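Local coordinates for Abbfa_003403 (Acinetobacter baumannii, PDB 4ZXH), which probably assembles a peptide product as a four-domain nonribosomal peptide synthetase with condensation, adenylation, carrier and thioesterase domains, at residues H208-P216 against K872-L880. Numbering follows the deposited sequence.
Sequences HAPHVHSIP and KIRGFRIEL
Phe876 presses one face of its ring against Val212, whose CG1 lies 4.1 Å from the ring centroid and 24° off the normal, a CH-pi contact. With CG between the backbone N and the carbonyl carbon (chi1 54°), the ring reaches back to Ile873, whose CB lies over the opposite face, toward the rim; Ile878 CD1 meets the edge. His211 CB approaches Phe876 CE2 obliquely at 3.8 Å. Next to this apolar patch Ser214 packs close, its OG 3.4 Å from Phe876 CA and its CB 3.8 Å from Arg877 CG, while Pro210 CB rests on Gly875 O at 3.5 Å. No hydrogen bond joins 208-216 to 872-880; the two loops meet through van der Waals packing. The looser side belongs to exposed Arg874, whose NH2 stands over one face of the His211 ring, 4.3 Å from ND1, without bonding; NE2 of that imidazole is hydrogen-bonded to Asp347. As modelled, though poorly ordered, Arg877 NH2 makes a salt bridge of 2.9 Å to Glu879 OE2, an oxygen that also bonds His864. The contact joins the condensation domain to the C-terminal part of the adenylation region: Ile215 packs on helix 255-271, whereas Phe876 meets Tyr935 and Ile873 lies against strands 893-903 and 907-916.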
# COMPACT_ATOMS: atom_id res chain seq x y z
N HIS A 208 3.24 -8.96 19.37
CA HIS A 208 3.61 -7.55 19.28
C HIS A 208 4.44 -7.22 18.04
O HIS A 208 5.07 -6.16 17.99
CB HIS A 208 4.39 -7.12 20.53
CG HIS A 208 3.66 -7.33 21.82
ND1 HIS A 208 2.40 -6.81 22.06
CD2 HIS A 208 4.02 -7.98 22.95
CE1 HIS A 208 2.02 -7.15 23.27
NE2 HIS A 208 2.98 -7.85 23.84
N ALA A 209 4.48 -8.12 17.07
CA ALA A 209 5.31 -7.90 15.89
C ALA A 209 4.73 -6.79 15.05
O ALA A 209 3.51 -6.71 14.88
CB ALA A 209 5.43 -9.17 15.08
N PRO A 210 5.59 -5.94 14.49
CA PRO A 210 5.03 -4.96 13.56
C PRO A 210 4.53 -5.63 12.27
O PRO A 210 4.99 -6.69 11.85
CB PRO A 210 6.22 -4.04 13.27
CG PRO A 210 7.37 -4.93 13.37
CD PRO A 210 7.06 -5.92 14.49
N HIS A 211 3.55 -4.99 11.67
CA HIS A 211 2.99 -5.42 10.41
C HIS A 211 4.05 -5.41 9.31
O HIS A 211 4.10 -6.32 8.49
CB HIS A 211 1.82 -4.50 10.07
CG HIS A 211 1.19 -4.77 8.74
ND1 HIS A 211 0.19 -5.70 8.58
CD2 HIS A 211 1.40 -4.21 7.52
CE1 HIS A 211 -0.19 -5.71 7.31
NE2 HIS A 211 0.53 -4.82 6.65
N VAL A 212 4.89 -4.38 9.31
CA VAL A 212 5.94 -4.23 8.31
C VAL A 212 7.14 -3.51 8.93
O VAL A 212 6.99 -2.72 9.88
CB VAL A 212 5.43 -3.47 7.05
CG1 VAL A 212 4.90 -2.09 7.41
CG2 VAL A 212 6.50 -3.34 6.02
N HIS A 213 8.34 -3.79 8.42
CA HIS A 213 9.56 -3.15 8.90
C HIS A 213 9.56 -1.68 8.50
O HIS A 213 8.75 -1.26 7.69
CB HIS A 213 10.79 -3.82 8.33
CG HIS A 213 10.91 -3.66 6.84
ND1 HIS A 213 11.35 -2.50 6.25
CD2 HIS A 213 10.61 -4.51 5.83
CE1 HIS A 213 11.34 -2.64 4.94
NE2 HIS A 213 10.89 -3.85 4.66
N SER A 214 10.50 -0.92 9.03
CA SER A 214 10.52 0.51 8.77
C SER A 214 11.86 0.92 8.20
O SER A 214 12.40 1.97 8.55
CB SER A 214 10.22 1.30 10.05
OG SER A 214 9.10 0.75 10.73
N ILE A 215 12.40 0.07 7.34
CA ILE A 215 13.59 0.44 6.60
C ILE A 215 13.22 1.40 5.48
O ILE A 215 12.31 1.12 4.70
CB ILE A 215 14.30 -0.79 6.03
CG1 ILE A 215 14.80 -1.67 7.18
CG2 ILE A 215 15.47 -0.37 5.15
CD1 ILE A 215 15.29 -3.02 6.73
N PRO A 216 13.91 2.54 5.39
CA PRO A 216 13.62 3.50 4.32
C PRO A 216 13.79 2.88 2.93
O PRO A 216 14.83 2.28 2.63
CB PRO A 216 14.64 4.62 4.55
CG PRO A 216 15.04 4.47 5.98
CD PRO A 216 15.00 3.00 6.26
N LYS A 872 4.58 7.53 12.75
CA LYS A 872 4.51 6.19 13.34
C LYS A 872 3.08 5.75 13.66
O LYS A 872 2.39 6.39 14.45
CB LYS A 872 5.36 6.12 14.62
N ILE A 873 2.65 4.65 13.03
CA ILE A 873 1.34 4.03 13.28
C ILE A 873 1.51 2.79 14.15
O ILE A 873 2.16 2.83 15.20
CB ILE A 873 0.63 3.67 11.95
CG1 ILE A 873 0.71 4.83 10.99
CG2 ILE A 873 -0.88 3.40 12.14
CD1 ILE A 873 -0.38 5.82 11.23
N ARG A 874 0.96 1.67 13.71
CA ARG A 874 0.86 0.49 14.55
C ARG A 874 2.22 -0.23 14.59
O ARG A 874 2.30 -1.44 14.28
CB ARG A 874 -0.26 -0.45 14.04
CG ARG A 874 -1.66 0.20 13.80
CD ARG A 874 -2.74 -0.82 13.27
NE ARG A 874 -2.66 -1.17 11.83
CZ ARG A 874 -2.31 -2.36 11.32
NH1 ARG A 874 -1.98 -3.38 12.11
NH2 ARG A 874 -2.28 -2.53 9.99
N GLY A 875 3.27 0.51 14.93
CA GLY A 875 4.61 -0.04 15.06
C GLY A 875 5.54 0.12 13.86
O GLY A 875 6.58 -0.56 13.78
N PHE A 876 5.17 1.01 12.94
CA PHE A 876 5.91 1.24 11.70
C PHE A 876 5.65 2.65 11.21
O PHE A 876 4.77 3.32 11.72
CB PHE A 876 5.53 0.23 10.62
CG PHE A 876 4.06 0.17 10.33
CD1 PHE A 876 3.49 0.96 9.36
CD2 PHE A 876 3.24 -0.70 11.05
CE1 PHE A 876 2.14 0.90 9.11
CE2 PHE A 876 1.88 -0.77 10.80
CZ PHE A 876 1.33 0.02 9.84
N ARG A 877 6.40 3.10 10.21
CA ARG A 877 6.24 4.47 9.76
C ARG A 877 5.67 4.53 8.34
O ARG A 877 5.81 3.59 7.58
CB ARG A 877 7.57 5.22 9.87
CG ARG A 877 8.69 4.66 9.01
CD ARG A 877 9.95 5.51 9.17
NE ARG A 877 9.72 6.88 8.72
CZ ARG A 877 9.83 7.29 7.45
NH1 ARG A 877 10.18 6.43 6.50
NH2 ARG A 877 9.59 8.57 7.15
N ILE A 878 5.02 5.65 8.02
CA ILE A 878 4.32 5.83 6.75
C ILE A 878 4.92 7.01 5.99
O ILE A 878 5.29 8.01 6.60
CB ILE A 878 2.80 6.09 6.95
CG1 ILE A 878 2.14 4.99 7.78
CG2 ILE A 878 2.07 6.19 5.62
CD1 ILE A 878 1.83 3.76 7.00
N GLU A 879 5.01 6.90 4.67
CA GLU A 879 5.32 8.05 3.83
C GLU A 879 4.03 8.71 3.34
O GLU A 879 3.53 8.38 2.26
CB GLU A 879 6.17 7.62 2.63
CG GLU A 879 7.64 7.59 2.91
CD GLU A 879 8.18 8.95 3.32
OE1 GLU A 879 7.88 9.95 2.62
OE2 GLU A 879 8.89 9.02 4.34
N LEU A 880 3.51 9.66 4.12
CA LEU A 880 2.18 10.24 3.86
C LEU A 880 2.02 10.74 2.42
O LEU A 880 0.98 10.55 1.80
CB LEU A 880 1.90 11.38 4.84
CG LEU A 880 1.79 10.92 6.30
CD1 LEU A 880 1.75 12.08 7.27
CD2 LEU A 880 0.58 10.00 6.47